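Hydroxyglutarate synthase (Oryza sativa, PDB 6W1K) catalyses the iron(II)-dependent decarboxylation and hydroxylation of 2-oxoadipate to D-2-hydroxyglutarate in lysine catabolism. Local coordinates at residues D236-Q241 and L272-F277; P134-I139 and F173-R178. One frame throughout, in Å; residues are numbered along the deposited sequence.

Overall arrangement
From the N terminus, contact 2 comes first: helix 134-147 meets helix 170-179, closing a loop of 33 residues, 18 of them helical and none in a strand. Contact 1 follows in series, without nesting or crossing; it joins the turn leading into strand 239-243 to the chain leaving strand 258-271, and 19 of the 30 residues enclosed are strand. The two centres lie about 40 Å apart, on opposite sides of the chain's centre, and their nearest atoms are about 24 Å apart, so they do not touch. Contact 1 thus ties the start of the strand that carries pocket residue Q241 to the loop after strand 258-271, whereas contact 2 joins two helices at the far flank.

Contact 1 (D236-Q241 and L272-F277). With OOG (2-oxoadipic acid), chain F.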
# COMPACT_ATOMS: atom_id res chain seq x y z
N ASP A 236 -19.16 -4.38 7.98
CA ASP A 236 -19.74 -3.50 8.98
C ASP A 236 -20.09 -2.13 8.41
O ASP A 236 -20.64 -1.30 9.13
CB ASP A 236 -18.78 -3.34 10.17
CG ASP A 236 -17.40 -2.74 9.79
OD1 ASP A 236 -17.17 -2.34 8.64
OD2 ASP A 236 -16.50 -2.66 10.66
N GLY A 237 -19.77 -1.86 7.15
CA GLY A 237 -20.11 -0.60 6.53
C GLY A 237 -19.16 0.55 6.81
O GLY A 237 -19.35 1.62 6.22
N LEU A 238 -18.14 0.36 7.65
CA LEU A 238 -17.34 1.46 8.19
C LEU A 238 -16.03 1.71 7.44
O LEU A 238 -15.43 2.78 7.62
CB LEU A 238 -17.02 1.19 9.66
CG LEU A 238 -18.27 0.86 10.50
CD1 LEU A 238 -17.88 0.62 11.95
CD2 LEU A 238 -19.34 1.96 10.40
N LEU A 239 -15.58 0.78 6.61
CA LEU A 239 -14.37 0.96 5.83
C LEU A 239 -14.75 0.87 4.36
O LEU A 239 -15.21 -0.18 3.90
CB LEU A 239 -13.32 -0.07 6.20
CG LEU A 239 -12.05 -0.00 5.33
CD1 LEU A 239 -11.33 1.36 5.47
CD2 LEU A 239 -11.14 -1.18 5.73
N GLN A 240 -14.59 1.98 3.64
CA GLN A 240 -14.97 2.08 2.24
C GLN A 240 -13.76 2.51 1.43
O GLN A 240 -13.11 3.52 1.75
CB GLN A 240 -16.14 3.05 2.07
CG GLN A 240 -17.22 2.88 3.13
CD GLN A 240 -18.53 3.58 2.79
OE1 GLN A 240 -18.61 4.36 1.83
NE2 GLN A 240 -19.57 3.32 3.58
N GLN A 241 -13.44 1.75 0.39
CA GLN A 241 -12.16 1.93 -0.30
C GLN A 241 -12.36 1.88 -1.80
O GLN A 241 -13.21 1.14 -2.29
CB GLN A 241 -11.17 0.86 0.13
CG GLN A 241 -10.78 0.90 1.60
CD GLN A 241 -9.98 -0.32 1.99
OE1 GLN A 241 -10.52 -1.32 2.46
NE2 GLN A 241 -8.68 -0.22 1.82
N LEU A 272 -15.36 5.37 8.66
CA LEU A 272 -16.50 5.99 9.32
C LEU A 272 -16.40 5.85 10.84
O LEU A 272 -15.70 4.98 11.36
CB LEU A 272 -17.81 5.38 8.83
CG LEU A 272 -18.18 5.65 7.37
CD1 LEU A 272 -19.62 5.19 7.14
CD2 LEU A 272 -18.01 7.11 6.99
N VAL A 273 -17.16 6.69 11.53
CA VAL A 273 -17.16 6.66 12.99
C VAL A 273 -17.69 5.32 13.49
O VAL A 273 -18.59 4.71 12.91
CB VAL A 273 -18.00 7.82 13.55
CG1 VAL A 273 -17.85 7.90 15.04
CG2 VAL A 273 -17.60 9.15 12.94
N LEU A 274 -17.12 4.86 14.60
CA LEU A 274 -17.56 3.61 15.19
C LEU A 274 -18.93 3.78 15.86
O LEU A 274 -19.30 4.89 16.28
CB LEU A 274 -16.56 3.12 16.22
CG LEU A 274 -15.23 2.62 15.66
CD1 LEU A 274 -14.20 2.52 16.79
CD2 LEU A 274 -15.42 1.27 14.95
N PRO A 275 -19.69 2.69 15.98
CA PRO A 275 -21.05 2.82 16.52
C PRO A 275 -21.09 3.36 17.94
O PRO A 275 -22.00 4.12 18.28
CB PRO A 275 -21.61 1.39 16.45
CG PRO A 275 -20.38 0.49 16.34
CD PRO A 275 -19.36 1.30 15.61
N GLN A 276 -20.12 3.00 18.79
CA GLN A 276 -20.14 3.52 20.15
C GLN A 276 -19.98 5.03 20.20
O GLN A 276 -20.23 5.63 21.24
CB GLN A 276 -19.03 2.88 20.99
CG GLN A 276 -17.66 3.02 20.35
CD GLN A 276 -17.22 1.76 19.64
OE1 GLN A 276 -17.99 1.14 18.90
NE2 GLN A 276 -15.96 1.36 19.87
N PHE A 277 -19.54 5.66 19.11
CA PHE A 277 -19.40 7.11 19.01
C PHE A 277 -20.41 7.67 18.03
O PHE A 277 -20.19 8.71 17.40
CB PHE A 277 -17.97 7.45 18.60
CG PHE A 277 -16.92 6.90 19.53
CD1 PHE A 277 -17.03 7.12 20.90
CD2 PHE A 277 -15.83 6.17 19.04
CE1 PHE A 277 -16.08 6.63 21.77
CE2 PHE A 277 -14.87 5.67 19.92
CZ PHE A 277 -15.01 5.90 21.30
C2 OOG F . -2.38 -4.32 -1.15
C3 OOG F . -3.90 -4.40 -1.37
C4 OOG F . -4.63 -4.41 -0.03
C6 OOG F . -6.01 -2.58 1.30
O4 OOG F . -6.77 -3.44 1.80
O3 OOG F . -6.29 -1.36 1.41
C5 OOG F . -4.74 -3.00 0.56
C1 OOG F . -1.60 -4.54 -2.45
O1 OOG F . -0.46 -4.83 -2.41
O2 OOG F . -2.21 -4.41 -3.70
O5 OOG F . -3.86 -2.23 0.45
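An Asx turn at the entrance to strand 239-243 meets the exit of strand 258-271, where L238 and L272 are joined by a backbone bond. D236 OD1 accepts from L238 N from above the carboxylate plane (3.0 Å), which defines the turn. L272 N then donates to L238 O over 2.8 Å, nearly straight at 174° and in the carbonyl plane. The two methyls of L238 have different partners: CD1 lies 3.9 Å from L274 CD2 and 4.0 Å from P275 CD, the leucine crossing both side chains at about a right angle, while CD2 approaches L272 CB at 4.1 Å. An alanine in place of L238 would probably leave a gap beside L274, P275 and L272 CB. From the first residues of the strand, the Q240 side chain, extended beyond CG, donates back to the turn, its NE2 reaching G237 O at 3.1 Å with the acceptor close to the amide plane. L272 CD1 is 3.7 Å from the same G237 O. Farther along the strand, Q241 NE2 makes a weak bond to O3 of 2-oxoadipate (2.7 Å, 127°) and a second bond to the metal ligand E267. R291 forms a salt bridge with D236, and Q240 pairs through its backbone with E270, part of the antiparallel pairing of strands 239-243 and 258-271.

Contact 2 (P134-I139 and F173-R178); sequences PQSQDI and FQVLSR
V175 and L176 of helix 170-179 pack against Q135, S136 and I139 of helix 134-147 in a helix-helix contact. The axes of the two short segments approach to 10.0 Å, and their N-to-C directions differ by 133°, about midway between perpendicular and antiparallel. The nearest CA atoms belong to S136 and L176, 6.2 Å apart; Q135 and I139, about a turn apart, both point toward the other helix.

The tight part is mostly apolar, with the S136 hydroxyl as its polar exception. I139 CD1 presses on V175 CG1 at 3.5 Å, closer than usual van der Waals contact for two carbons, and the two side chains meet at a slant. V175 CG1 stands anti to the backbone N (chi1 169°), which turns this methyl to the opposing helix. Beside it, L176 CD2 lies 3.5 Å from S136 CB and 3.6 Å from S136 OG, so this methyl covers the serine side chain. The other branch, L176 CD1, is looser, 4.2 Å from I139 CG2. S136 OG is hydrogen-bonded to E179, which satisfies the buried hydroxyl; L176 CD2 merely packs against it. L176 itself continues onto L187 of helix 181-189, linking the pair to a third helix.

Toward solvent the contact changes character. Q135 is exposed; its CG, anti to the backbone N, and the extended chain beyond carry the amide out to V175, which it meets tip to tip with no polar bond between them. The amide covers the valine by van der Waals contact alone: Q135 CD is 3.7 Å from V175 CG1, and Q135 NE2 is 4.0 Å from V175 CG2.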
# COMPACT_ATOMS: atom_id res chain seq x y z
N PRO A 134 5.93 -26.04 -9.01
CA PRO A 134 7.40 -26.17 -8.94
C PRO A 134 8.13 -25.27 -9.92
O PRO A 134 9.18 -24.70 -9.58
CB PRO A 134 7.62 -27.66 -9.26
CG PRO A 134 6.35 -28.33 -8.83
CD PRO A 134 5.25 -27.34 -9.12
N GLN A 135 7.61 -25.11 -11.14
CA GLN A 135 8.29 -24.26 -12.12
C GLN A 135 8.43 -22.82 -11.63
O GLN A 135 9.51 -22.23 -11.72
CB GLN A 135 7.53 -24.31 -13.46
CG GLN A 135 8.19 -23.48 -14.55
CD GLN A 135 7.36 -23.40 -15.82
OE1 GLN A 135 6.13 -23.58 -15.81
NE2 GLN A 135 8.03 -23.12 -16.92
N SER A 136 7.34 -22.23 -11.11
CA SER A 136 7.43 -20.86 -10.59
C SER A 136 8.28 -20.79 -9.33
O SER A 136 8.97 -19.80 -9.09
CB SER A 136 6.04 -20.28 -10.29
OG SER A 136 5.29 -20.17 -11.49
N GLN A 137 8.18 -21.80 -8.46
CA GLN A 137 9.08 -21.81 -7.31
C GLN A 137 10.53 -21.73 -7.75
O GLN A 137 11.34 -21.05 -7.11
CB GLN A 137 8.85 -23.05 -6.45
CG GLN A 137 7.51 -23.10 -5.81
CD GLN A 137 7.41 -24.16 -4.74
OE1 GLN A 137 8.31 -24.32 -3.91
NE2 GLN A 137 6.31 -24.90 -4.75
N ASP A 138 10.87 -22.43 -8.84
CA ASP A 138 12.27 -22.46 -9.26
C ASP A 138 12.68 -21.13 -9.88
O ASP A 138 13.83 -20.71 -9.74
CB ASP A 138 12.53 -23.58 -10.27
CG ASP A 138 12.50 -24.96 -9.64
OD1 ASP A 138 12.47 -25.06 -8.40
OD2 ASP A 138 12.48 -25.95 -10.41
N ILE A 139 11.77 -20.47 -10.58
CA ILE A 139 12.07 -19.17 -11.16
C ILE A 139 12.31 -18.15 -10.04
O ILE A 139 13.30 -17.42 -10.04
CB ILE A 139 10.94 -18.72 -12.10
CG1 ILE A 139 10.95 -19.49 -13.41
CG2 ILE A 139 11.04 -17.20 -12.34
CD1 ILE A 139 9.63 -19.36 -14.16
N PHE A 173 9.15 -13.61 -16.51
CA PHE A 173 7.99 -12.77 -16.24
C PHE A 173 6.74 -13.37 -16.86
O PHE A 173 5.68 -13.42 -16.22
CB PHE A 173 8.27 -11.37 -16.78
CG PHE A 173 7.14 -10.38 -16.60
CD1 PHE A 173 6.29 -10.09 -17.63
CD2 PHE A 173 6.97 -9.72 -15.40
CE1 PHE A 173 5.26 -9.15 -17.46
CE2 PHE A 173 5.97 -8.79 -15.23
CZ PHE A 173 5.10 -8.51 -16.26
N GLN A 174 6.85 -13.86 -18.08
CA GLN A 174 5.70 -14.47 -18.74
C GLN A 174 5.16 -15.66 -17.95
O GLN A 174 3.94 -15.79 -17.77
CB GLN A 174 6.09 -14.92 -20.15
CG GLN A 174 5.95 -13.90 -21.23
CD GLN A 174 6.39 -14.48 -22.57
OE1 GLN A 174 7.51 -14.99 -22.69
NE2 GLN A 174 5.49 -14.46 -23.55
N VAL A 175 6.05 -16.56 -17.52
CA VAL A 175 5.61 -17.76 -16.78
C VAL A 175 4.93 -17.37 -15.47
O VAL A 175 3.89 -17.92 -15.10
CB VAL A 175 6.82 -18.68 -16.54
CG1 VAL A 175 6.46 -19.79 -15.56
CG2 VAL A 175 7.32 -19.28 -17.85
N LEU A 176 5.52 -16.43 -14.73
CA LEU A 176 4.90 -16.02 -13.46
C LEU A 176 3.57 -15.33 -13.71
O LEU A 176 2.59 -15.58 -13.00
CB LEU A 176 5.84 -15.10 -12.71
CG LEU A 176 7.07 -15.75 -12.09
CD1 LEU A 176 7.83 -14.65 -11.32
CD2 LEU A 176 6.73 -16.93 -11.18
N SER A 177 3.51 -14.46 -14.72
CA SER A 177 2.27 -13.75 -15.01
C SER A 177 1.11 -14.71 -15.21
O SER A 177 -0.04 -14.35 -14.92
CB SER A 177 2.39 -12.88 -16.25
OG SER A 177 3.22 -11.77 -16.01
N ARG A 178 1.38 -15.90 -15.74
CA ARG A 178 0.31 -16.84 -16.04
C ARG A 178 -0.20 -17.56 -14.80
O ARG A 178 -1.36 -17.98 -14.74
CB ARG A 178 0.79 -17.85 -17.08
CG ARG A 178 0.88 -17.30 -18.51
CD ARG A 178 1.59 -18.28 -19.45
NE ARG A 178 2.03 -17.63 -20.68
CZ ARG A 178 3.25 -17.75 -21.21
NH1 ARG A 178 4.17 -18.50 -20.60
NH2 ARG A 178 3.54 -17.13 -22.34